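Local coordinates for outer membrane protein OMP121 (Bacteroides thetaiotaomicron, PDB 5FQ8) that binds calcium and magnesium ions and, as a TonB-dependent receptor complexed with a lipoprotein, probably imports nutrients across the bacterial outer membrane, at residues M222-N227 with Q233-Y238; G708-I711 with S717-L720; V768-R771 with I777-N780. All coordinates share one frame; numbering follows the deposited sequence.

Interaction 1 of 3, residues M222-N227 with Q233-Y238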
ATOM      1  N   MET B 222      19.854 -25.643 -41.941  1.00 33.76           N
ATOM      2  CA  MET B 222      20.239 -25.260 -40.595  1.00 33.38           C
ATOM      3  C   MET B 222      20.436 -23.751 -40.550  1.00 33.10           C
ATOM      4  O   MET B 222      21.266 -23.197 -41.278  1.00 33.54           O
ATOM      5  CB  MET B 222      21.493 -26.016 -40.162  1.00 33.90           C
ATOM      6  CG  MET B 222      21.251 -27.498 -39.970  1.00 34.12           C
ATOM      7  SD  MET B 222      21.823 -28.111 -38.397  1.00 34.04           S
ATOM      8  CE  MET B 222      20.969 -29.648 -38.273  1.00 37.14           C
ATOM      9  N   GLN B 223      19.649 -23.089 -39.721  1.00 32.42           N
ATOM     10  CA  GLN B 223      19.762 -21.661 -39.498  1.00 32.26           C
ATOM     11  C   GLN B 223      19.971 -21.392 -38.014  1.00 31.70           C
ATOM     12  O   GLN B 223      19.867 -22.279 -37.168  1.00 31.59           O
ATOM     13  CB  GLN B 223      18.518 -20.936 -40.010  1.00 36.82           C
ATOM     14  CG  GLN B 223      18.168 -21.265 -41.440  1.00 38.71           C
ATOM     15  CD  GLN B 223      19.029 -20.534 -42.447  1.00 36.58           C
ATOM     16  OE1 GLN B 223      19.529 -19.454 -42.180  1.00 36.98           O
ATOM     17  NE2 GLN B 223      19.216 -21.130 -43.607  1.00 33.20           N
ATOM     18  N   LEU B 224      20.298 -20.152 -37.704  1.00 31.52           N
ATOM     19  CA  LEU B 224      20.462 -19.770 -36.321  1.00 31.14           C
ATOM     20  C   LEU B 224      19.117 -19.371 -35.736  1.00 30.43           C
ATOM     21  O   LEU B 224      18.116 -19.246 -36.442  1.00 30.24           O
ATOM     22  CB  LEU B 224      21.465 -18.633 -36.217  1.00 31.32           C
ATOM     23  CG  LEU B 224      22.849 -18.985 -36.729  1.00 32.06           C
ATOM     24  CD1 LEU B 224      23.715 -17.754 -36.843  1.00 32.27           C
ATOM     25  CD2 LEU B 224      23.449 -19.955 -35.767  1.00 32.21           C
ATOM     26  N   TRP B 225      19.097 -19.198 -34.425  1.00 33.11           N
ATOM     27  CA  TRP B 225      17.940 -18.606 -33.782  1.00 34.51           C
ATOM     28  C   TRP B 225      18.334 -18.174 -32.376  1.00 33.05           C
ATOM     29  O   TRP B 225      19.350 -18.610 -31.833  1.00 33.11           O
ATOM     30  CB  TRP B 225      16.751 -19.574 -33.758  1.00 49.74           C
ATOM     31  CG  TRP B 225      16.919 -20.732 -32.860  1.00 33.15           C
ATOM     32  CD1 TRP B 225      17.664 -21.840 -33.076  1.00 31.77           C
ATOM     33  CD2 TRP B 225      16.309 -20.898 -31.596  1.00 33.44           C
ATOM     34  NE1 TRP B 225      17.568 -22.688 -32.016  1.00 31.58           N
ATOM     35  CE2 TRP B 225      16.733 -22.129 -31.089  1.00 35.77           C
ATOM     36  CE3 TRP B 225      15.447 -20.117 -30.831  1.00 29.59           C
ATOM     37  CZ2 TRP B 225      16.327 -22.594 -29.854  1.00 30.68           C
ATOM     38  CZ3 TRP B 225      15.043 -20.584 -29.610  1.00 29.14           C
ATOM     39  CH2 TRP B 225      15.481 -21.805 -29.132  1.00 29.45           C
ATOM     40  N   GLY B 226      17.526 -17.295 -31.810  1.00 28.65           N
ATOM     41  CA  GLY B 226      17.691 -16.914 -30.429  1.00 28.38           C
ATOM     42  C   GLY B 226      18.843 -15.955 -30.226  1.00 28.89           C
ATOM     43  O   GLY B 226      19.540 -15.548 -31.151  1.00 29.68           O
ATOM     44  N   ASN B 227      19.036 -15.585 -28.971  1.00 28.41           N
ATOM     45  CA  ASN B 227      20.087 -14.648 -28.629  1.00 28.64           C
ATOM     46  C   ASN B 227      21.440 -15.336 -28.641  1.00 29.34           C
ATOM     47  O   ASN B 227      21.571 -16.519 -28.962  1.00 29.48           O
ATOM     48  CB  ASN B 227      19.815 -14.023 -27.273  1.00 28.26           C
ATOM     49  CG  ASN B 227      19.019 -12.764 -27.381  1.00 31.32           C
ATOM     50  OD1 ASN B 227      19.348 -11.877 -28.158  1.00 28.06           O
ATOM     51  ND2 ASN B 227      17.954 -12.674 -26.612  1.00 32.70           N
ATOM     52  N   GLN B 233      25.589 -19.546 -29.906  1.00 34.64           N
ATOM     53  CA  GLN B 233      24.203 -19.389 -30.308  1.00 32.97           C
ATOM     54  C   GLN B 233      23.651 -20.757 -30.679  1.00 31.30           C
ATOM     55  O   GLN B 233      24.400 -21.671 -31.025  1.00 31.86           O
ATOM     56  CB  GLN B 233      24.102 -18.408 -31.469  1.00 31.25           C
ATOM     57  CG  GLN B 233      22.731 -17.909 -31.788  1.00 30.67           C
ATOM     58  CD  GLN B 233      22.763 -16.999 -32.977  1.00 30.81           C
ATOM     59  OE1 GLN B 233      23.795 -16.864 -33.622  1.00 31.37           O
ATOM     60  NE2 GLN B 233      21.647 -16.354 -33.272  1.00 30.35           N
ATOM     61  N   LYS B 234      22.335 -20.902 -30.593  1.00 30.76           N
ATOM     62  CA  LYS B 234      21.717 -22.171 -30.951  1.00 34.53           C
ATOM     63  C   LYS B 234      21.461 -22.247 -32.450  1.00 31.04           C
ATOM     64  O   LYS B 234      21.181 -21.245 -33.110  1.00 30.88           O
ATOM     65  CB  LYS B 234      20.413 -22.395 -30.187  1.00 39.61           C
ATOM     66  CG  LYS B 234      20.610 -23.006 -28.818  1.00 36.23           C
ATOM     67  CD  LYS B 234      19.301 -23.185 -28.088  1.00 34.97           C
ATOM     68  CE  LYS B 234      19.501 -23.823 -26.732  1.00 40.73           C
ATOM     69  NZ  LYS B 234      18.205 -24.143 -26.082  1.00 29.12           N
ATOM     70  N   LEU B 235      21.546 -23.466 -32.973  1.00 31.43           N
ATOM     71  CA  LEU B 235      21.490 -23.760 -34.397  1.00 31.80           C
ATOM     72  C   LEU B 235      20.647 -25.007 -34.586  1.00 31.80           C
ATOM     73  O   LEU B 235      20.917 -26.030 -33.957  1.00 37.73           O
ATOM     74  CB  LEU B 235      22.896 -23.978 -34.946  1.00 32.55           C
ATOM     75  CG  LEU B 235      23.067 -24.359 -36.398  1.00 33.07           C
ATOM     76  CD1 LEU B 235      22.822 -23.153 -37.238  1.00 32.94           C
ATOM     77  CD2 LEU B 235      24.467 -24.846 -36.589  1.00 33.83           C
ATOM     78  N   LYS B 236      19.637 -24.924 -35.444  1.00 31.61           N
ATOM     79  CA  LYS B 236      18.623 -25.958 -35.552  1.00 31.51           C
ATOM     80  C   LYS B 236      18.140 -26.026 -36.991  1.00 41.06           C
ATOM     81  O   LYS B 236      18.237 -25.043 -37.730  1.00 32.57           O
ATOM     82  CB  LYS B 236      17.446 -25.676 -34.614  1.00 30.80           C
ATOM     83  CG  LYS B 236      16.315 -24.919 -35.233  1.00 30.40           C
ATOM     84  CD  LYS B 236      15.248 -24.670 -34.201  1.00 29.76           C
ATOM     85  CE  LYS B 236      14.010 -24.075 -34.829  1.00 29.41           C
ATOM     86  NZ  LYS B 236      14.239 -23.582 -36.228  1.00 29.74           N
ATOM     87  N   PRO B 237      17.603 -27.164 -37.414  1.00 31.95           N
ATOM     88  CA  PRO B 237      17.040 -27.243 -38.759  1.00 32.16           C
ATOM     89  C   PRO B 237      15.766 -26.426 -38.859  1.00 31.58           C
ATOM     90  O   PRO B 237      14.914 -26.451 -37.968  1.00 31.06           O
ATOM     91  CB  PRO B 237      16.762 -28.739 -38.938  1.00 35.08           C
ATOM     92  CG  PRO B 237      17.502 -29.418 -37.852  1.00 32.64           C
ATOM     93  CD  PRO B 237      17.541 -28.462 -36.729  1.00 32.08           C
ATOM     94  N   TYR B 238      15.639 -25.702 -39.965  1.00 31.70           N
ATOM     95  CA  TYR B 238      14.517 -24.791 -40.172  1.00 32.49           C
ATOM     96  C   TYR B 238      13.306 -25.606 -40.618  1.00 34.98           C
ATOM     97  O   TYR B 238      13.003 -25.744 -41.802  1.00 36.61           O
ATOM     98  CB  TYR B 238      14.907 -23.717 -41.176  1.00 33.27           C
ATOM     99  CG  TYR B 238      13.982 -22.534 -41.212  1.00 31.23           C
ATOM    100  CD1 TYR B 238      13.545 -21.940 -40.041  1.00 32.48           C
ATOM    101  CD2 TYR B 238      13.558 -22.000 -42.415  1.00 32.42           C
ATOM    102  CE1 TYR B 238      12.705 -20.864 -40.062  1.00 35.64           C
ATOM    103  CE2 TYR B 238      12.717 -20.918 -42.445  1.00 37.34           C
ATOM    104  CZ  TYR B 238      12.295 -20.357 -41.259  1.00 34.02           C
ATOM    105  OH  TYR B 238      11.457 -19.281 -41.245  1.00 29.76           O
TER
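Strands 222-225 and 233-237 run antiparallel, their short axes 4.7 Å apart at closest and 141° between directions, and form a small beta sheet outside the barrel of this TonB-dependent receptor. Gln223 and Lys236 are the hydrogen-bonded pair, with Gln223 N to Lys236 O at 3.1 Å and Lys236 N to Gln223 O at 3.2 Å; Met222-Pro237 and Leu224-Leu235 flank it as non-hydrogen-bonded pairs. On the face of the two leucines Leu224 CD2 meets Leu235 CD1 at 3.6 Å, while Met222 CE lies alongside Pro237 CG. The other face carries Trp225, whose chi1 of 70° holds the indole between two lysine stems. Lys236 CD sits over the five-membered ring of Trp225, 4.1 Å from its centroid, in a CH-pi contact, and the extended Lys234 stem runs beside the indole, CD against CZ2. Lys236 NZ forms a salt bridge with Asp340 and Lys234 NZ one with Asp351; Trp225 NE1 hydrogen-bonds to Ser9 OG of the BT_2262 lipoprotein chain, a strand of which extends the sheet beyond Gln233-Leu235. Gln233 NE2, also bonded to Glu208, donates to Gly226 O at 3.1 Å, tilted 32° from the carbonyl plane.

Interaction 2 of 3, residues G708-I711 with S717-L720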
ATOM      1  N   GLY B 708     -39.878 -37.160 -24.426  1.00 41.69           N
ATOM      2  CA  GLY B 708     -40.668 -38.373 -24.531  1.00 37.09           C
ATOM      3  C   GLY B 708     -39.794 -39.576 -24.277  1.00 36.28           C
ATOM      4  O   GLY B 708     -38.568 -39.476 -24.193  1.00 35.69           O
ATOM      5  N   THR B 709     -40.445 -40.725 -24.149  1.00 46.61           N
ATOM      6  CA  THR B 709     -39.765 -41.988 -23.879  1.00 37.16           C
ATOM      7  C   THR B 709     -40.188 -42.976 -24.951  1.00 37.90           C
ATOM      8  O   THR B 709     -41.093 -43.785 -24.736  1.00 39.10           O
ATOM      9  CB  THR B 709     -40.082 -42.502 -22.476  1.00 37.33           C
ATOM     10  OG1 THR B 709     -39.968 -41.428 -21.538  1.00 36.74           O
ATOM     11  CG2 THR B 709     -39.099 -43.561 -22.093  1.00 37.30           C
ATOM     12  N   PRO B 710     -39.552 -42.935 -26.121  1.00 37.78           N
ATOM     13  CA  PRO B 710     -40.002 -43.781 -27.232  1.00 38.53           C
ATOM     14  C   PRO B 710     -39.940 -45.275 -26.962  1.00 42.16           C
ATOM     15  O   PRO B 710     -40.685 -46.036 -27.590  1.00 39.90           O
ATOM     16  CB  PRO B 710     -39.048 -43.381 -28.364  1.00 38.14           C
ATOM     17  CG  PRO B 710     -37.877 -42.786 -27.693  1.00 37.26           C
ATOM     18  CD  PRO B 710     -38.461 -42.048 -26.538  1.00 37.00           C
ATOM     19  N   ILE B 711     -39.079 -45.736 -26.066  1.00 38.78           N
ATOM     20  CA  ILE B 711     -38.999 -47.151 -25.741  1.00 39.35           C
ATOM     21  C   ILE B 711     -38.973 -47.292 -24.235  1.00 44.24           C
ATOM     22  O   ILE B 711     -38.284 -46.538 -23.547  1.00 38.45           O
ATOM     23  CB  ILE B 711     -37.769 -47.824 -26.376  1.00 39.25           C
ATOM     24  CG1 ILE B 711     -37.800 -47.696 -27.890  1.00 39.46           C
ATOM     25  CG2 ILE B 711     -37.743 -49.281 -26.036  1.00 39.90           C
ATOM     26  CD1 ILE B 711     -36.712 -48.477 -28.542  1.00 39.51           C
ATOM     27  N   SER B 717     -34.975 -48.390 -21.067  1.00 37.77           N
ATOM     28  CA  SER B 717     -35.714 -47.197 -21.430  1.00 37.50           C
ATOM     29  C   SER B 717     -34.809 -46.271 -22.231  1.00 40.70           C
ATOM     30  O   SER B 717     -33.590 -46.258 -22.059  1.00 36.59           O
ATOM     31  CB  SER B 717     -36.299 -46.490 -20.193  1.00 37.28           C
ATOM     32  OG  SER B 717     -35.303 -46.055 -19.285  1.00 39.63           O
ATOM     33  N   TRP B 718     -35.422 -45.532 -23.142  1.00 43.12           N
ATOM     34  CA  TRP B 718     -34.740 -44.563 -23.983  1.00 36.19           C
ATOM     35  C   TRP B 718     -35.556 -43.293 -23.961  1.00 35.95           C
ATOM     36  O   TRP B 718     -36.732 -43.311 -24.319  1.00 36.47           O
ATOM     37  CB  TRP B 718     -34.591 -45.060 -25.415  1.00 36.56           C
ATOM     38  CG  TRP B 718     -34.069 -44.017 -26.362  1.00 43.17           C
ATOM     39  CD1 TRP B 718     -33.259 -42.966 -26.062  1.00 38.77           C
ATOM     40  CD2 TRP B 718     -34.335 -43.921 -27.769  1.00 43.61           C
ATOM     41  NE1 TRP B 718     -32.995 -42.232 -27.185  1.00 36.49           N
ATOM     42  CE2 TRP B 718     -33.647 -42.796 -28.247  1.00 36.63           C
ATOM     43  CE3 TRP B 718     -35.082 -44.680 -28.666  1.00 60.38           C
ATOM     44  CZ2 TRP B 718     -33.683 -42.411 -29.575  1.00 35.81           C
ATOM     45  CZ3 TRP B 718     -35.116 -44.297 -29.981  1.00 37.23           C
ATOM     46  CH2 TRP B 718     -34.422 -43.170 -30.424  1.00 36.57           C
ATOM     47  N   GLU B 719     -34.946 -42.203 -23.523  1.00 42.46           N
ATOM     48  CA  GLU B 719     -35.618 -40.919 -23.499  1.00 45.75           C
ATOM     49  C   GLU B 719     -34.910 -39.957 -24.436  1.00 38.62           C
ATOM     50  O   GLU B 719     -33.705 -40.064 -24.681  1.00 36.21           O
ATOM     51  CB  GLU B 719     -35.674 -40.348 -22.086  1.00 49.05           C
ATOM     52  CG  GLU B 719     -36.301 -41.272 -21.062  1.00 49.33           C
ATOM     53  CD  GLU B 719     -36.714 -40.564 -19.786  1.00 54.22           C
ATOM     54  OE1 GLU B 719     -36.510 -39.331 -19.687  1.00 56.68           O
ATOM     55  OE2 GLU B 719     -37.248 -41.249 -18.884  1.00 55.85           O
ATOM     56  N   LEU B 720     -35.680 -39.034 -24.980  1.00 36.70           N
ATOM     57  CA  LEU B 720     -35.152 -37.952 -25.786  1.00 33.96           C
ATOM     58  C   LEU B 720     -35.689 -36.645 -25.242  1.00 33.63           C
ATOM     59  O   LEU B 720     -36.852 -36.549 -24.844  1.00 34.01           O
ATOM     60  CB  LEU B 720     -35.541 -38.102 -27.240  1.00 34.41           C
ATOM     61  CG  LEU B 720     -34.812 -39.190 -28.001  1.00 34.66           C
ATOM     62  CD1 LEU B 720     -35.595 -39.516 -29.229  1.00 35.33           C
ATOM     63  CD2 LEU B 720     -33.444 -38.699 -28.369  1.00 34.04           C
TER
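Pro710 lies across Trp718 near the turn of the beta hairpin 697-712/716-731, two neighbouring strands of the receptor's transmembrane barrel, where a beta bulge shifts the register by one residue. Hydrogen-bonded pairs bracket the bulge: Gly708 and Leu720 exchange two backbone bonds, and Trp718 N reaches Ile711 O at 3.1 Å. Pro710 has no N-H to offer Trp718 O and instead turns its ring to the indole. Pro710 CG stands over one face of the Trp718 six-membered ring, 3.9 Å from its centroid and displaced toward the rim, a CH-pi contact in which the two side chains cross at about a right angle. Trp718 swings CG opposite its own backbone N (chi1 172°), bringing CE3 under the proline, with Ile711 CG1 at the ring edge, 4.1 Å from Trp718 CE3. Trp718 NE1 hydrogen-bonds to Thr808 OG1 on the adjacent strand 802-812. Thr709 points its two branches differently: with chi1 at -46°, Thr709 CG2 comes to 3.3 Å from Trp718 O, and the hydroxyl branch turns to Glu719. A glycine here, lacking both branches, would probably leave Glu719 CG and Trp718 O without their neighbour and the Glu719 side chain freer to turn. The two side chains lie side by side, pointing the same way, and Thr709 OG1 lies 3.7 Å from Glu719 CG.

Interaction 3 of 3, residues V768-R771 with I777-N780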
ATOM      1  N   VAL B 768     -13.977  -0.892 -40.601  1.00 36.85           N
ATOM      2  CA  VAL B 768     -14.094  -1.577 -41.872  1.00 28.31           C
ATOM      3  C   VAL B 768     -13.379  -0.735 -42.911  1.00 28.71           C
ATOM      4  O   VAL B 768     -13.085   0.436 -42.684  1.00 28.74           O
ATOM      5  CB  VAL B 768     -15.567  -1.809 -42.259  1.00 28.65           C
ATOM      6  CG1 VAL B 768     -16.219  -0.499 -42.578  1.00 29.03           C
ATOM      7  CG2 VAL B 768     -15.699  -2.808 -43.420  1.00 36.00           C
ATOM      8  N   ALA B 769     -13.080  -1.342 -44.052  1.00 29.06           N
ATOM      9  CA  ALA B 769     -12.392  -0.591 -45.083  1.00 29.50           C
ATOM     10  C   ALA B 769     -13.371   0.196 -45.935  1.00 30.08           C
ATOM     11  O   ALA B 769     -14.566  -0.090 -45.983  1.00 30.23           O
ATOM     12  CB  ALA B 769     -11.557  -1.503 -45.962  1.00 29.67           C
ATOM     13  N   GLU B 770     -12.846   1.227 -46.586  1.00 33.14           N
ATOM     14  CA  GLU B 770     -13.653   2.070 -47.453  1.00 31.08           C
ATOM     15  C   GLU B 770     -13.994   1.337 -48.747  1.00 33.38           C
ATOM     16  O   GLU B 770     -13.212   0.532 -49.260  1.00 31.62           O
ATOM     17  CB  GLU B 770     -12.903   3.367 -47.753  1.00 31.34           C
ATOM     18  CG  GLU B 770     -13.693   4.384 -48.555  1.00 32.00           C
ATOM     19  CD  GLU B 770     -12.899   5.606 -48.945  1.00 32.33           C
ATOM     20  OE1 GLU B 770     -11.660   5.578 -48.878  1.00 32.68           O
ATOM     21  OE2 GLU B 770     -13.528   6.606 -49.323  1.00 33.98           O
ATOM     22  N   ARG B 771     -15.185   1.611 -49.265  1.00 32.07           N
ATOM     23  CA  ARG B 771     -15.647   1.028 -50.517  1.00 35.31           C
ATOM     24  C   ARG B 771     -16.108   2.134 -51.452  1.00 38.40           C
ATOM     25  O   ARG B 771     -16.572   3.185 -51.010  1.00 35.35           O
ATOM     26  CB  ARG B 771     -16.798   0.036 -50.306  1.00 32.62           C
ATOM     27  CG  ARG B 771     -16.545  -1.058 -49.289  1.00 31.93           C
ATOM     28  CD  ARG B 771     -15.999  -2.315 -49.926  1.00 32.00           C
ATOM     29  NE  ARG B 771     -15.654  -3.311 -48.918  1.00 32.44           N
ATOM     30  CZ  ARG B 771     -15.404  -4.590 -49.170  1.00 31.33           C
ATOM     31  NH1 ARG B 771     -15.461  -5.062 -50.403  1.00 31.89           N
ATOM     32  NH2 ARG B 771     -15.105  -5.399 -48.178  1.00 30.76           N
ATOM     33  N   ILE B 777     -13.214  -2.371 -52.969  1.00 33.11           N
ATOM     34  CA  ILE B 777     -12.455  -2.023 -51.776  1.00 32.44           C
ATOM     35  C   ILE B 777     -11.429  -0.963 -52.133  1.00 41.89           C
ATOM     36  O   ILE B 777     -10.673  -1.112 -53.097  1.00 50.22           O
ATOM     37  CB  ILE B 777     -11.785  -3.273 -51.187  1.00 31.94           C
ATOM     38  CG1 ILE B 777     -11.033  -2.935 -49.920  1.00 31.27           C
ATOM     39  CG2 ILE B 777     -10.831  -3.877 -52.141  1.00 32.27           C
ATOM     40  CD1 ILE B 777     -11.800  -3.295 -48.736  1.00 30.76           C
ATOM     41  N   VAL B 778     -11.404   0.118 -51.371  1.00 42.45           N
ATOM     42  CA  VAL B 778     -10.427   1.160 -51.626  1.00 32.57           C
ATOM     43  C   VAL B 778      -9.124   0.768 -50.963  1.00 32.07           C
ATOM     44  O   VAL B 778      -9.105   0.364 -49.803  1.00 31.44           O
ATOM     45  CB  VAL B 778     -10.917   2.518 -51.113  1.00 32.57           C
ATOM     46  CG1 VAL B 778      -9.938   3.580 -51.499  1.00 32.86           C
ATOM     47  CG2 VAL B 778     -12.283   2.826 -51.655  1.00 33.05           C
ATOM     48  N   VAL B 779      -8.030   0.892 -51.691  1.00 32.38           N
ATOM     49  CA  VAL B 779      -6.717   0.651 -51.132  1.00 32.00           C
ATOM     50  C   VAL B 779      -5.809   1.828 -51.458  1.00 32.31           C
ATOM     51  O   VAL B 779      -6.131   2.687 -52.272  1.00 32.87           O
ATOM     52  CB  VAL B 779      -6.104  -0.657 -51.641  1.00 32.06           C
ATOM     53  CG1 VAL B 779      -6.899  -1.826 -51.133  1.00 31.70           C
ATOM     54  CG2 VAL B 779      -6.100  -0.634 -53.121  1.00 32.82           C
ATOM     55  N   ASN B 780      -4.662   1.841 -50.799  1.00 31.96           N
ATOM     56  CA  ASN B 780      -3.723   2.947 -50.860  1.00 32.16           C
ATOM     57  C   ASN B 780      -2.876   2.810 -52.105  1.00 32.77           C
ATOM     58  O   ASN B 780      -2.339   1.737 -52.380  1.00 32.74           O
ATOM     59  CB  ASN B 780      -2.854   2.944 -49.602  1.00 39.06           C
ATOM     60  CG  ASN B 780      -1.716   3.937 -49.660  1.00 33.17           C
ATOM     61  OD1 ASN B 780      -0.700   3.694 -50.303  1.00 33.24           O
ATOM     62  ND2 ASN B 780      -1.860   5.041 -48.944  1.00 31.65           N
TER
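Val778 N donates to Glu770 O at 2.8 Å with an N-H...O angle of 176°, nearly straight at the hydrogen, although the donor stands tilted 34° from the carbonyl plane. This is the one hydrogen bond between 768-771 and 777-780, and a single bridge, Arg771 with Ile777, joins the backbones, so the pairing does not extend into a regular hairpin. Ile777 CD1 touches Ala769 CB at 3.3 Å and also lies over one face of the Arg771 guanidinium, 3.7 Å above its plane and offset toward the rim. Arg771 gets there by a bend at chi2 (-93°), which folds the chain back although its CB points away from segment 777-780; NH1 makes a weak hydrogen bond to Gly775 O within the loop. Glu770 stretches out past Val778, its CG 3.7 Å from Val778 CG2 and its OE1 near CG1, before OE2 reaches Lys862 in a salt bridge. Around the contact, segment 768-771 follows strand 763-766, while strand 777-778 pairs in parallel with 859-865, where Ile777 makes backbone hydrogen bonds with Asn858 and Val860, and Val778 packs on Val860 and Lys862.

The three contacts follow one another along the chain and none touches another; the nearest atoms of interactions 1 and 3 are about 27 Å apart, and interaction 2 lies about 50 Å and 43 Å from them. Each joins segments close in sequence, but no two share a strand. Interactions 1 and 3 are mainly buried, outside the barrel wall, and both use side chains whose charged ends find partners beyond the segments. Interaction 1 is the larger, 724 Å² against 277 Å², and continues into the lipoprotein, whereas interaction 3 has a single hydrogen bond between its segments. Interaction 2 is a surface contact in the barrel, with largely apolar side chains and no other protein chain touching it.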